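Mersacidin decarboxylase (PDB 1P3Y) catalyses the oxidative decarboxylation of the C-terminal cysteine of the lantibiotic mersacidin to an aminoenethiol, working as a homododecamer with one FAD per subunit. Local coordinates at residues 75-89 against 107-121. Residues are numbered along the deposited sequence; the frame is centred on the assembly and turned at random.
Sequences HVEIGRWADIYCIIP and VATTVLAHPHNTIFF. With FAD (flavin-adenine dinucleotide), chain B.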
loop_
_atom_site.group_PDB
_atom_site.type_symbol
_atom_site.label_atom_id
_atom_site.label_comp_id
_atom_site.label_asym_id
_atom_site.label_seq_id
_atom_site.Cartn_x
_atom_site.Cartn_y
_atom_site.Cartn_z
ATOM N N HIS A 75 -3.535 6.047 29.333
ATOM C CA HIS A 75 -4.786 6.321 30.042
ATOM C C HIS A 75 -4.491 6.777 31.476
ATOM O O HIS A 75 -5.169 7.657 32.011
ATOM C CB HIS A 75 -5.671 5.067 30.062
ATOM C CG HIS A 75 -4.995 3.866 30.646
ATOM N ND1 HIS A 75 -5.559 3.107 31.648
ATOM C CD2 HIS A 75 -3.781 3.317 30.398
ATOM C CE1 HIS A 75 -4.720 2.146 31.997
ATOM N NE2 HIS A 75 -3.633 2.252 31.254
ATOM N N VAL A 76 -3.473 6.181 32.096
ATOM C CA VAL A 76 -3.101 6.554 33.458
ATOM C C VAL A 76 -2.473 7.952 33.451
ATOM O O VAL A 76 -2.675 8.737 34.380
ATOM C CB VAL A 76 -2.092 5.545 34.081
ATOM C CG1 VAL A 76 -2.610 4.118 33.905
ATOM C CG2 VAL A 76 -0.710 5.716 33.453
ATOM N N GLU A 77 -1.716 8.256 32.399
ATOM C CA GLU A 77 -1.083 9.559 32.278
ATOM C C GLU A 77 -2.124 10.629 32.029
ATOM O O GLU A 77 -2.116 11.664 32.695
ATOM C CB GLU A 77 -0.066 9.579 31.136
ATOM C CG GLU A 77 1.150 8.701 31.369
ATOM C CD GLU A 77 1.988 9.142 32.561
ATOM O OE1 GLU A 77 1.480 9.121 33.712
ATOM O OE2 GLU A 77 3.164 9.507 32.338
ATOM N N ILE A 78 -3.026 10.401 31.078
ATOM C CA ILE A 78 -4.027 11.423 30.813
ATOM C C ILE A 78 -5.069 11.426 31.924
ATOM O O ILE A 78 -5.604 12.477 32.271
ATOM C CB ILE A 78 -4.706 11.249 29.416
ATOM C CG1 ILE A 78 -5.651 10.056 29.418
ATOM C CG2 ILE A 78 -3.637 11.095 28.325
ATOM C CD1 ILE A 78 -6.401 9.927 28.134
ATOM N N GLY A 79 -5.339 10.250 32.489
ATOM C CA GLY A 79 -6.287 10.151 33.580
ATOM C C GLY A 79 -5.784 10.927 34.794
ATOM O O GLY A 79 -6.555 11.619 35.448
ATOM N N ARG A 80 -4.491 10.822 35.100
ATOM C CA ARG A 80 -3.916 11.529 36.242
ATOM C C ARG A 80 -3.664 12.990 35.935
ATOM O O ARG A 80 -3.837 13.841 36.805
ATOM C CB ARG A 80 -2.606 10.878 36.699
ATOM C CG ARG A 80 -2.811 9.678 37.610
ATOM C CD ARG A 80 -1.545 9.361 38.407
ATOM N NE ARG A 80 -1.760 8.314 39.412
ATOM C CZ ARG A 80 -1.977 7.026 39.135
ATOM N NH1 ARG A 80 -2.008 6.610 37.873
ATOM N NH2 ARG A 80 -2.164 6.150 40.122
ATOM N N TRP A 81 -3.259 13.269 34.697
ATOM C CA TRP A 81 -2.984 14.638 34.240
ATOM C C TRP A 81 -4.155 15.568 34.494
ATOM O O TRP A 81 -3.977 16.711 34.938
ATOM C CB TRP A 81 -2.698 14.668 32.727
ATOM C CG TRP A 81 -2.603 16.073 32.164
ATOM C CD1 TRP A 81 -1.504 16.878 32.172
ATOM C CD2 TRP A 81 -3.675 16.865 31.616
ATOM N NE1 TRP A 81 -1.818 18.118 31.672
ATOM C CE2 TRP A 81 -3.145 18.141 31.326
ATOM C CE3 TRP A 81 -5.029 16.623 31.351
ATOM C CZ2 TRP A 81 -3.926 19.182 30.784
ATOM C CZ3 TRP A 81 -5.811 17.658 30.810
ATOM C CH2 TRP A 81 -5.252 18.921 30.535
ATOM N N ALA A 82 -5.347 15.074 34.180
ATOM C CA ALA A 82 -6.561 15.855 34.314
ATOM C C ALA A 82 -7.096 15.900 35.740
ATOM O O ALA A 82 -7.001 14.920 36.484
ATOM C CB ALA A 82 -7.624 15.308 33.362
ATOM N N ASP A 83 -7.636 17.061 36.111
ATOM C CA ASP A 83 -8.234 17.259 37.429
ATOM C C ASP A 83 -9.711 16.950 37.252
ATOM O O ASP A 83 -10.369 16.413 38.148
ATOM C CB ASP A 83 -8.086 18.713 37.903
ATOM C CG ASP A 83 -6.649 19.110 38.135
ATOM O OD1 ASP A 83 -5.935 18.346 38.825
ATOM O OD2 ASP A 83 -6.242 20.183 37.632
ATOM N N ILE A 84 -10.230 17.314 36.084
ATOM C CA ILE A 84 -11.622 17.064 35.768
ATOM C C ILE A 84 -11.726 16.367 34.413
ATOM O O ILE A 84 -11.108 16.792 33.427
ATOM C CB ILE A 84 -12.423 18.380 35.725
ATOM C CG1 ILE A 84 -12.391 19.046 37.108
ATOM C CG2 ILE A 84 -13.870 18.104 35.284
ATOM C CD1 ILE A 84 -12.825 20.502 37.088
ATOM N N TYR A 85 -12.495 15.279 34.376
ATOM C CA TYR A 85 -12.705 14.528 33.141
ATOM C C TYR A 85 -14.185 14.570 32.801
ATOM O O TYR A 85 -15.045 14.041 33.513
ATOM C CB TYR A 85 -12.227 13.080 33.295
ATOM C CG TYR A 85 -12.390 12.214 32.055
ATOM C CD1 TYR A 85 -12.141 12.722 30.780
ATOM C CD2 TYR A 85 -12.706 10.854 32.174
ATOM C CE1 TYR A 85 -12.194 11.888 29.649
ATOM C CE2 TYR A 85 -12.759 10.014 31.063
ATOM C CZ TYR A 85 -12.502 10.534 29.799
ATOM O OH TYR A 85 -12.553 9.686 28.708
ATOM N N CYS A 86 -14.470 15.215 31.689
ATOM C CA CYS A 86 -15.827 15.363 31.248
ATOM C C CYS A 86 -15.976 14.803 29.835
ATOM O O CYS A 86 -15.232 15.161 28.922
ATOM C CB CYS A 86 -16.184 16.855 31.326
ATOM S SG CYS A 86 -17.671 17.300 30.474
ATOM N N ILE A 87 -16.929 13.895 29.663
ATOM C CA ILE A 87 -17.181 13.305 28.359
ATOM C C ILE A 87 -18.397 13.954 27.699
ATOM O O ILE A 87 -19.531 13.766 28.134
ATOM C CB ILE A 87 -17.406 11.783 28.476
ATOM C CG1 ILE A 87 -16.123 11.126 29.014
ATOM C CG2 ILE A 87 -17.825 11.196 27.097
ATOM C CD1 ILE A 87 -16.237 9.614 29.273
ATOM N N ILE A 88 -18.143 14.730 26.654
ATOM C CA ILE A 88 -19.192 15.398 25.908
ATOM C C ILE A 88 -18.830 15.484 24.410
ATOM O O ILE A 88 -17.824 16.071 24.023
ATOM C CB ILE A 88 -19.447 16.839 26.471
ATOM C CG1 ILE A 88 -20.493 17.556 25.601
ATOM C CG2 ILE A 88 -18.130 17.661 26.522
ATOM C CD1 ILE A 88 -20.956 18.886 26.166
ATOM N N PRO A 89 -19.652 14.891 23.550
ATOM C CA PRO A 89 -20.866 14.166 23.920
ATOM C C PRO A 89 -20.548 12.713 24.234
ATOM O O PRO A 89 -19.560 12.166 23.745
ATOM C CB PRO A 89 -21.734 14.296 22.678
ATOM C CG PRO A 89 -20.720 14.272 21.571
ATOM C CD PRO A 89 -19.609 15.157 22.100
ATOM N N VAL A 107 -11.230 6.442 25.626
ATOM C CA VAL A 107 -12.221 7.246 26.363
ATOM C C VAL A 107 -12.783 6.491 27.576
ATOM O O VAL A 107 -12.816 7.014 28.689
ATOM C CB VAL A 107 -13.381 7.691 25.426
ATOM C CG1 VAL A 107 -14.541 8.275 26.245
ATOM C CG2 VAL A 107 -12.856 8.740 24.417
ATOM N N ALA A 108 -13.198 5.253 27.357
ATOM C CA ALA A 108 -13.734 4.427 28.423
ATOM C C ALA A 108 -12.658 3.992 29.424
ATOM O O ALA A 108 -12.920 3.846 30.618
ATOM C CB ALA A 108 -14.425 3.184 27.821
ATOM N N THR A 109 -11.449 3.768 28.937
ATOM C CA THR A 109 -10.360 3.338 29.793
ATOM C C THR A 109 -9.969 4.471 30.745
ATOM O O THR A 109 -9.716 4.267 31.940
ATOM C CB THR A 109 -9.112 2.930 28.935
ATOM O OG1 THR A 109 -9.464 1.857 28.048
ATOM C CG2 THR A 109 -7.962 2.460 29.837
ATOM N N THR A 110 -9.918 5.675 30.200
ATOM C CA THR A 110 -9.553 6.827 30.989
ATOM C C THR A 110 -10.497 7.003 32.166
ATOM O O THR A 110 -10.073 7.426 33.240
ATOM C CB THR A 110 -9.535 8.079 30.110
ATOM O OG1 THR A 110 -8.569 7.880 29.062
ATOM C CG2 THR A 110 -9.170 9.319 30.935
ATOM N N VAL A 111 -11.770 6.666 31.983
ATOM C CA VAL A 111 -12.729 6.797 33.077
ATOM C C VAL A 111 -12.228 5.980 34.267
ATOM O O VAL A 111 -12.239 6.455 35.396
ATOM C CB VAL A 111 -14.148 6.315 32.664
ATOM C CG1 VAL A 111 -15.053 6.208 33.900
ATOM C CG2 VAL A 111 -14.763 7.298 31.666
ATOM N N LEU A 112 -11.767 4.762 34.015
ATOM C CA LEU A 112 -11.264 3.926 35.096
ATOM C C LEU A 112 -9.942 4.421 35.644
ATOM O O LEU A 112 -9.650 4.217 36.812
ATOM C CB LEU A 112 -11.069 2.475 34.642
ATOM C CG LEU A 112 -12.303 1.629 34.329
ATOM C CD1 LEU A 112 -11.836 0.291 33.808
ATOM C CD2 LEU A 112 -13.163 1.443 35.537
ATOM N N ALA A 113 -9.142 5.069 34.812
ATOM C CA ALA A 113 -7.833 5.533 35.259
ATOM C C ALA A 113 -7.793 6.927 35.873
ATOM O O ALA A 113 -6.761 7.333 36.408
ATOM C CB ALA A 113 -6.836 5.441 34.116
ATOM N N HIS A 114 -8.902 7.658 35.794
ATOM C CA HIS A 114 -8.987 9.002 36.380
ATOM C C HIS A 114 -9.291 8.846 37.891
ATOM O O HIS A 114 -10.227 8.137 38.277
ATOM C CB HIS A 114 -10.104 9.792 35.695
ATOM C CG HIS A 114 -10.164 11.235 36.087
ATOM N ND1 HIS A 114 -11.322 11.837 36.535
ATOM C CD2 HIS A 114 -9.236 12.218 36.012
ATOM C CE1 HIS A 114 -11.106 13.130 36.712
ATOM N NE2 HIS A 114 -9.848 13.387 36.400
ATOM N N PRO A 115 -8.500 9.506 38.759
ATOM C CA PRO A 115 -8.677 9.437 40.216
ATOM C C PRO A 115 -10.071 9.795 40.706
ATOM O O PRO A 115 -10.586 9.175 41.636
ATOM C CB PRO A 115 -7.633 10.418 40.734
ATOM C CG PRO A 115 -7.563 11.422 39.640
ATOM C CD PRO A 115 -7.504 10.536 38.422
ATOM N N HIS A 116 -10.679 10.790 40.072
ATOM C CA HIS A 116 -12.005 11.247 40.458
ATOM C C HIS A 116 -13.094 10.648 39.589
ATOM O O HIS A 116 -12.818 9.877 38.660
ATOM C CB HIS A 116 -12.049 12.763 40.355
ATOM C CG HIS A 116 -10.829 13.425 40.904
ATOM N ND1 HIS A 116 -10.472 13.336 42.232
ATOM C CD2 HIS A 116 -9.852 14.139 40.299
ATOM C CE1 HIS A 116 -9.326 13.966 42.421
ATOM N NE2 HIS A 116 -8.928 14.463 41.264
ATOM N N ASN A 117 -14.337 11.005 39.898
ATOM C CA ASN A 117 -15.484 10.529 39.135
ATOM C C ASN A 117 -15.541 11.323 37.846
ATOM O O ASN A 117 -14.943 12.388 37.754
ATOM C CB ASN A 117 -16.775 10.744 39.923
ATOM C CG ASN A 117 -16.945 9.740 41.047
ATOM O OD1 ASN A 117 -17.614 10.035 42.042
ATOM N ND2 ASN A 117 -16.358 8.539 40.893
ATOM N N THR A 118 -16.276 10.812 36.861
ATOM C CA THR A 118 -16.393 11.478 35.562
ATOM C C THR A 118 -17.787 12.057 35.340
ATOM O O THR A 118 -18.793 11.435 35.695
ATOM C CB THR A 118 -16.106 10.468 34.396
ATOM O OG1 THR A 118 -14.767 9.979 34.502
ATOM C CG2 THR A 118 -16.306 11.126 33.028
ATOM N N ILE A 119 -17.854 13.239 34.737
ATOM C CA ILE A 119 -19.154 13.825 34.450
ATOM C C ILE A 119 -19.466 13.556 32.974
ATOM O O ILE A 119 -18.659 13.882 32.103
ATOM C CB ILE A 119 -19.186 15.357 34.737
ATOM C CG1 ILE A 119 -20.402 15.981 34.052
ATOM C CG2 ILE A 119 -17.928 16.015 34.236
ATOM C CD1 ILE A 119 -20.561 17.451 34.307
ATOM N N PHE A 120 -20.635 12.961 32.715
ATOM C CA PHE A 120 -21.082 12.625 31.364
ATOM C C PHE A 120 -22.162 13.543 30.818
ATOM O O PHE A 120 -23.070 13.939 31.542
ATOM C CB PHE A 120 -21.667 11.214 31.326
ATOM C CG PHE A 120 -20.696 10.142 31.658
ATOM C CD1 PHE A 120 -20.320 9.912 32.981
ATOM C CD2 PHE A 120 -20.153 9.344 30.640
ATOM C CE1 PHE A 120 -19.415 8.893 33.295
ATOM C CE2 PHE A 120 -19.252 8.327 30.928
ATOM C CZ PHE A 120 -18.878 8.095 32.260
ATOM N N PHE A 121 -22.079 13.849 29.529
ATOM C CA PHE A 121 -23.090 14.667 28.870
ATOM C C PHE A 121 -23.668 13.847 27.718
ATOM O O PHE A 121 -23.329 14.066 26.563
ATOM C CB PHE A 121 -22.495 15.960 28.310
ATOM C CG PHE A 121 -22.188 16.993 29.353
ATOM C CD1 PHE A 121 -21.040 16.894 30.141
ATOM C CD2 PHE A 121 -23.034 18.094 29.518
ATOM C CE1 PHE A 121 -20.729 17.881 31.077
ATOM C CE2 PHE A 121 -22.738 19.089 30.448
ATOM C CZ PHE A 121 -21.578 18.987 31.232
HETATM P PA FAD B . -7.887 -5.167 23.417
HETATM O O1A FAD B . -6.384 -5.128 23.163
HETATM O O2A FAD B . -8.717 -6.174 22.645
HETATM O O5B FAD B . -8.573 -3.700 23.154
HETATM C C5B FAD B . -7.826 -2.449 23.083
HETATM C C4B FAD B . -7.527 -2.042 21.645
HETATM O O4B FAD B . -7.625 -3.176 20.790
HETATM C C3B FAD B . -8.502 -1.010 21.051
HETATM O O3B FAD B . -7.702 0.131 20.757
HETATM C C2B FAD B . -9.090 -1.715 19.873
HETATM O O2B FAD B . -9.496 -0.989 18.747
HETATM C C1B FAD B . -8.038 -2.761 19.516
HETATM N N9A FAD B . -8.446 -4.013 18.798
HETATM C C8A FAD B . -9.218 -5.173 19.241
HETATM N N7A FAD B . -9.385 -6.099 18.322
HETATM C C5A FAD B . -8.703 -5.588 17.170
HETATM C C6A FAD B . -8.499 -6.074 15.820
HETATM N N6A FAD B . -8.966 -7.262 15.401
HETATM N N1A FAD B . -7.768 -5.253 14.907
HETATM C C2A FAD B . -7.271 -4.034 15.280
HETATM N N3A FAD B . -7.410 -3.479 16.587
HETATM C C4A FAD B . -8.180 -4.385 17.450
HETATM N N1 FAD B . -5.462 -1.754 31.350
HETATM C C2 FAD B . -5.574 -2.525 32.500
HETATM O O2 FAD B . -6.709 -2.837 32.951
HETATM N N3 FAD B . -4.407 -2.955 33.153
HETATM C C4 FAD B . -3.055 -2.659 32.731
HETATM O O4 FAD B . -2.051 -3.097 33.414
HETATM C C4X FAD B . -2.977 -1.898 31.567
HETATM N N5 FAD B . -1.653 -1.601 31.090
HETATM C C5X FAD B . -1.541 -0.848 29.879
HETATM C C6 FAD B . -0.251 -0.525 29.357
HETATM C C7 FAD B . -0.051 0.233 28.129
HETATM C C7M FAD B . 1.402 0.512 27.651
HETATM C C8 FAD B . -1.253 0.688 27.396
HETATM C C8M FAD B . -1.202 1.477 26.103
HETATM C C9 FAD B . -2.543 0.398 27.868
HETATM C C9A FAD B . -2.743 -0.357 29.096
HETATM N N10 FAD B . -4.067 -0.726 29.709
HETATM C C10 FAD B . -4.178 -1.467 30.895
HETATM C "C1'" FAD B . -5.242 -0.288 29.016
HETATM C "C2'" FAD B . -5.956 -1.285 28.178
HETATM O "O2'" FAD B . -5.005 -1.750 27.118
HETATM C "C3'" FAD B . -7.131 -0.680 27.505
HETATM O "O3'" FAD B . -8.259 -0.543 28.396
HETATM C "C4'" FAD B . -7.634 -1.468 26.262
HETATM O "O4'" FAD B . -8.747 -0.709 25.677
HETATM C "C5'" FAD B . -8.133 -2.864 26.545
HETATM O "O5'" FAD B . -7.050 -3.808 26.509
HETATM P P FAD B . -7.295 -5.354 26.315
HETATM O O1P FAD B . -5.966 -5.977 26.333
HETATM O O2P FAD B . -8.275 -5.820 27.362
HETATM O O3P FAD B . -8.134 -5.464 24.938
#
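Tyr85 OH donates a hydrogen bond to Val107 O (2.7 Å), across the gap between strand 84-87 and helix 107-113. Val107 O lies at the edge of the phenol, in its plane, and satisfies the buried hydroxyl. Tyr85 CG is anti to its own N (chi1 -179°), which sends the ring from the strand toward the helix. Thr110 CG2 then sits over one ring face, 3.9 Å from the centroid, a CH-pi contact, while Val111 CG2 meets the edge at CE2.

The His114 ring carries Tyr85 CB over one face. The tyrosine ring turns its edge to that same imidazole, planes at 66°. His114 NE2 gives a weak hydrogen bond to Ala82 O, tying the turn after one helix to the turn after the other.

Backbone hydrogen bonds join the strands, neighbours in the parallel sheet of this Rossmann-like flavoprotein: Ile119 N to Tyr85 O, Ile87 N to Ile119 O and Phe121 N to Ile87 O. Ile87 CD1 touches Val107 CG1, Val111 CG2 and Phe120 CE2. On the other sheet face Cys86 SG lies obliquely beside the Phe121 ring, near helix 173-183.

The two helices cross at -60°, with Gly79 against Ala113 and His114. Beside this crossing, the active-site residue His75 packs ND1 against Thr109 CG2 and brings NE2 to 3.4 Å from FAD N10. Thr109 OG1 accepts a hydrogen bond from FAD O3' (2.7 Å) and also bonds Asn105 O; the second subunit holds the same FAD through residues such as Thr45 and Asn93. Apolar contacts and a few buried hydrogen bonds thus join two helix-strand units whose helices meet the flavin through His75 and Thr109.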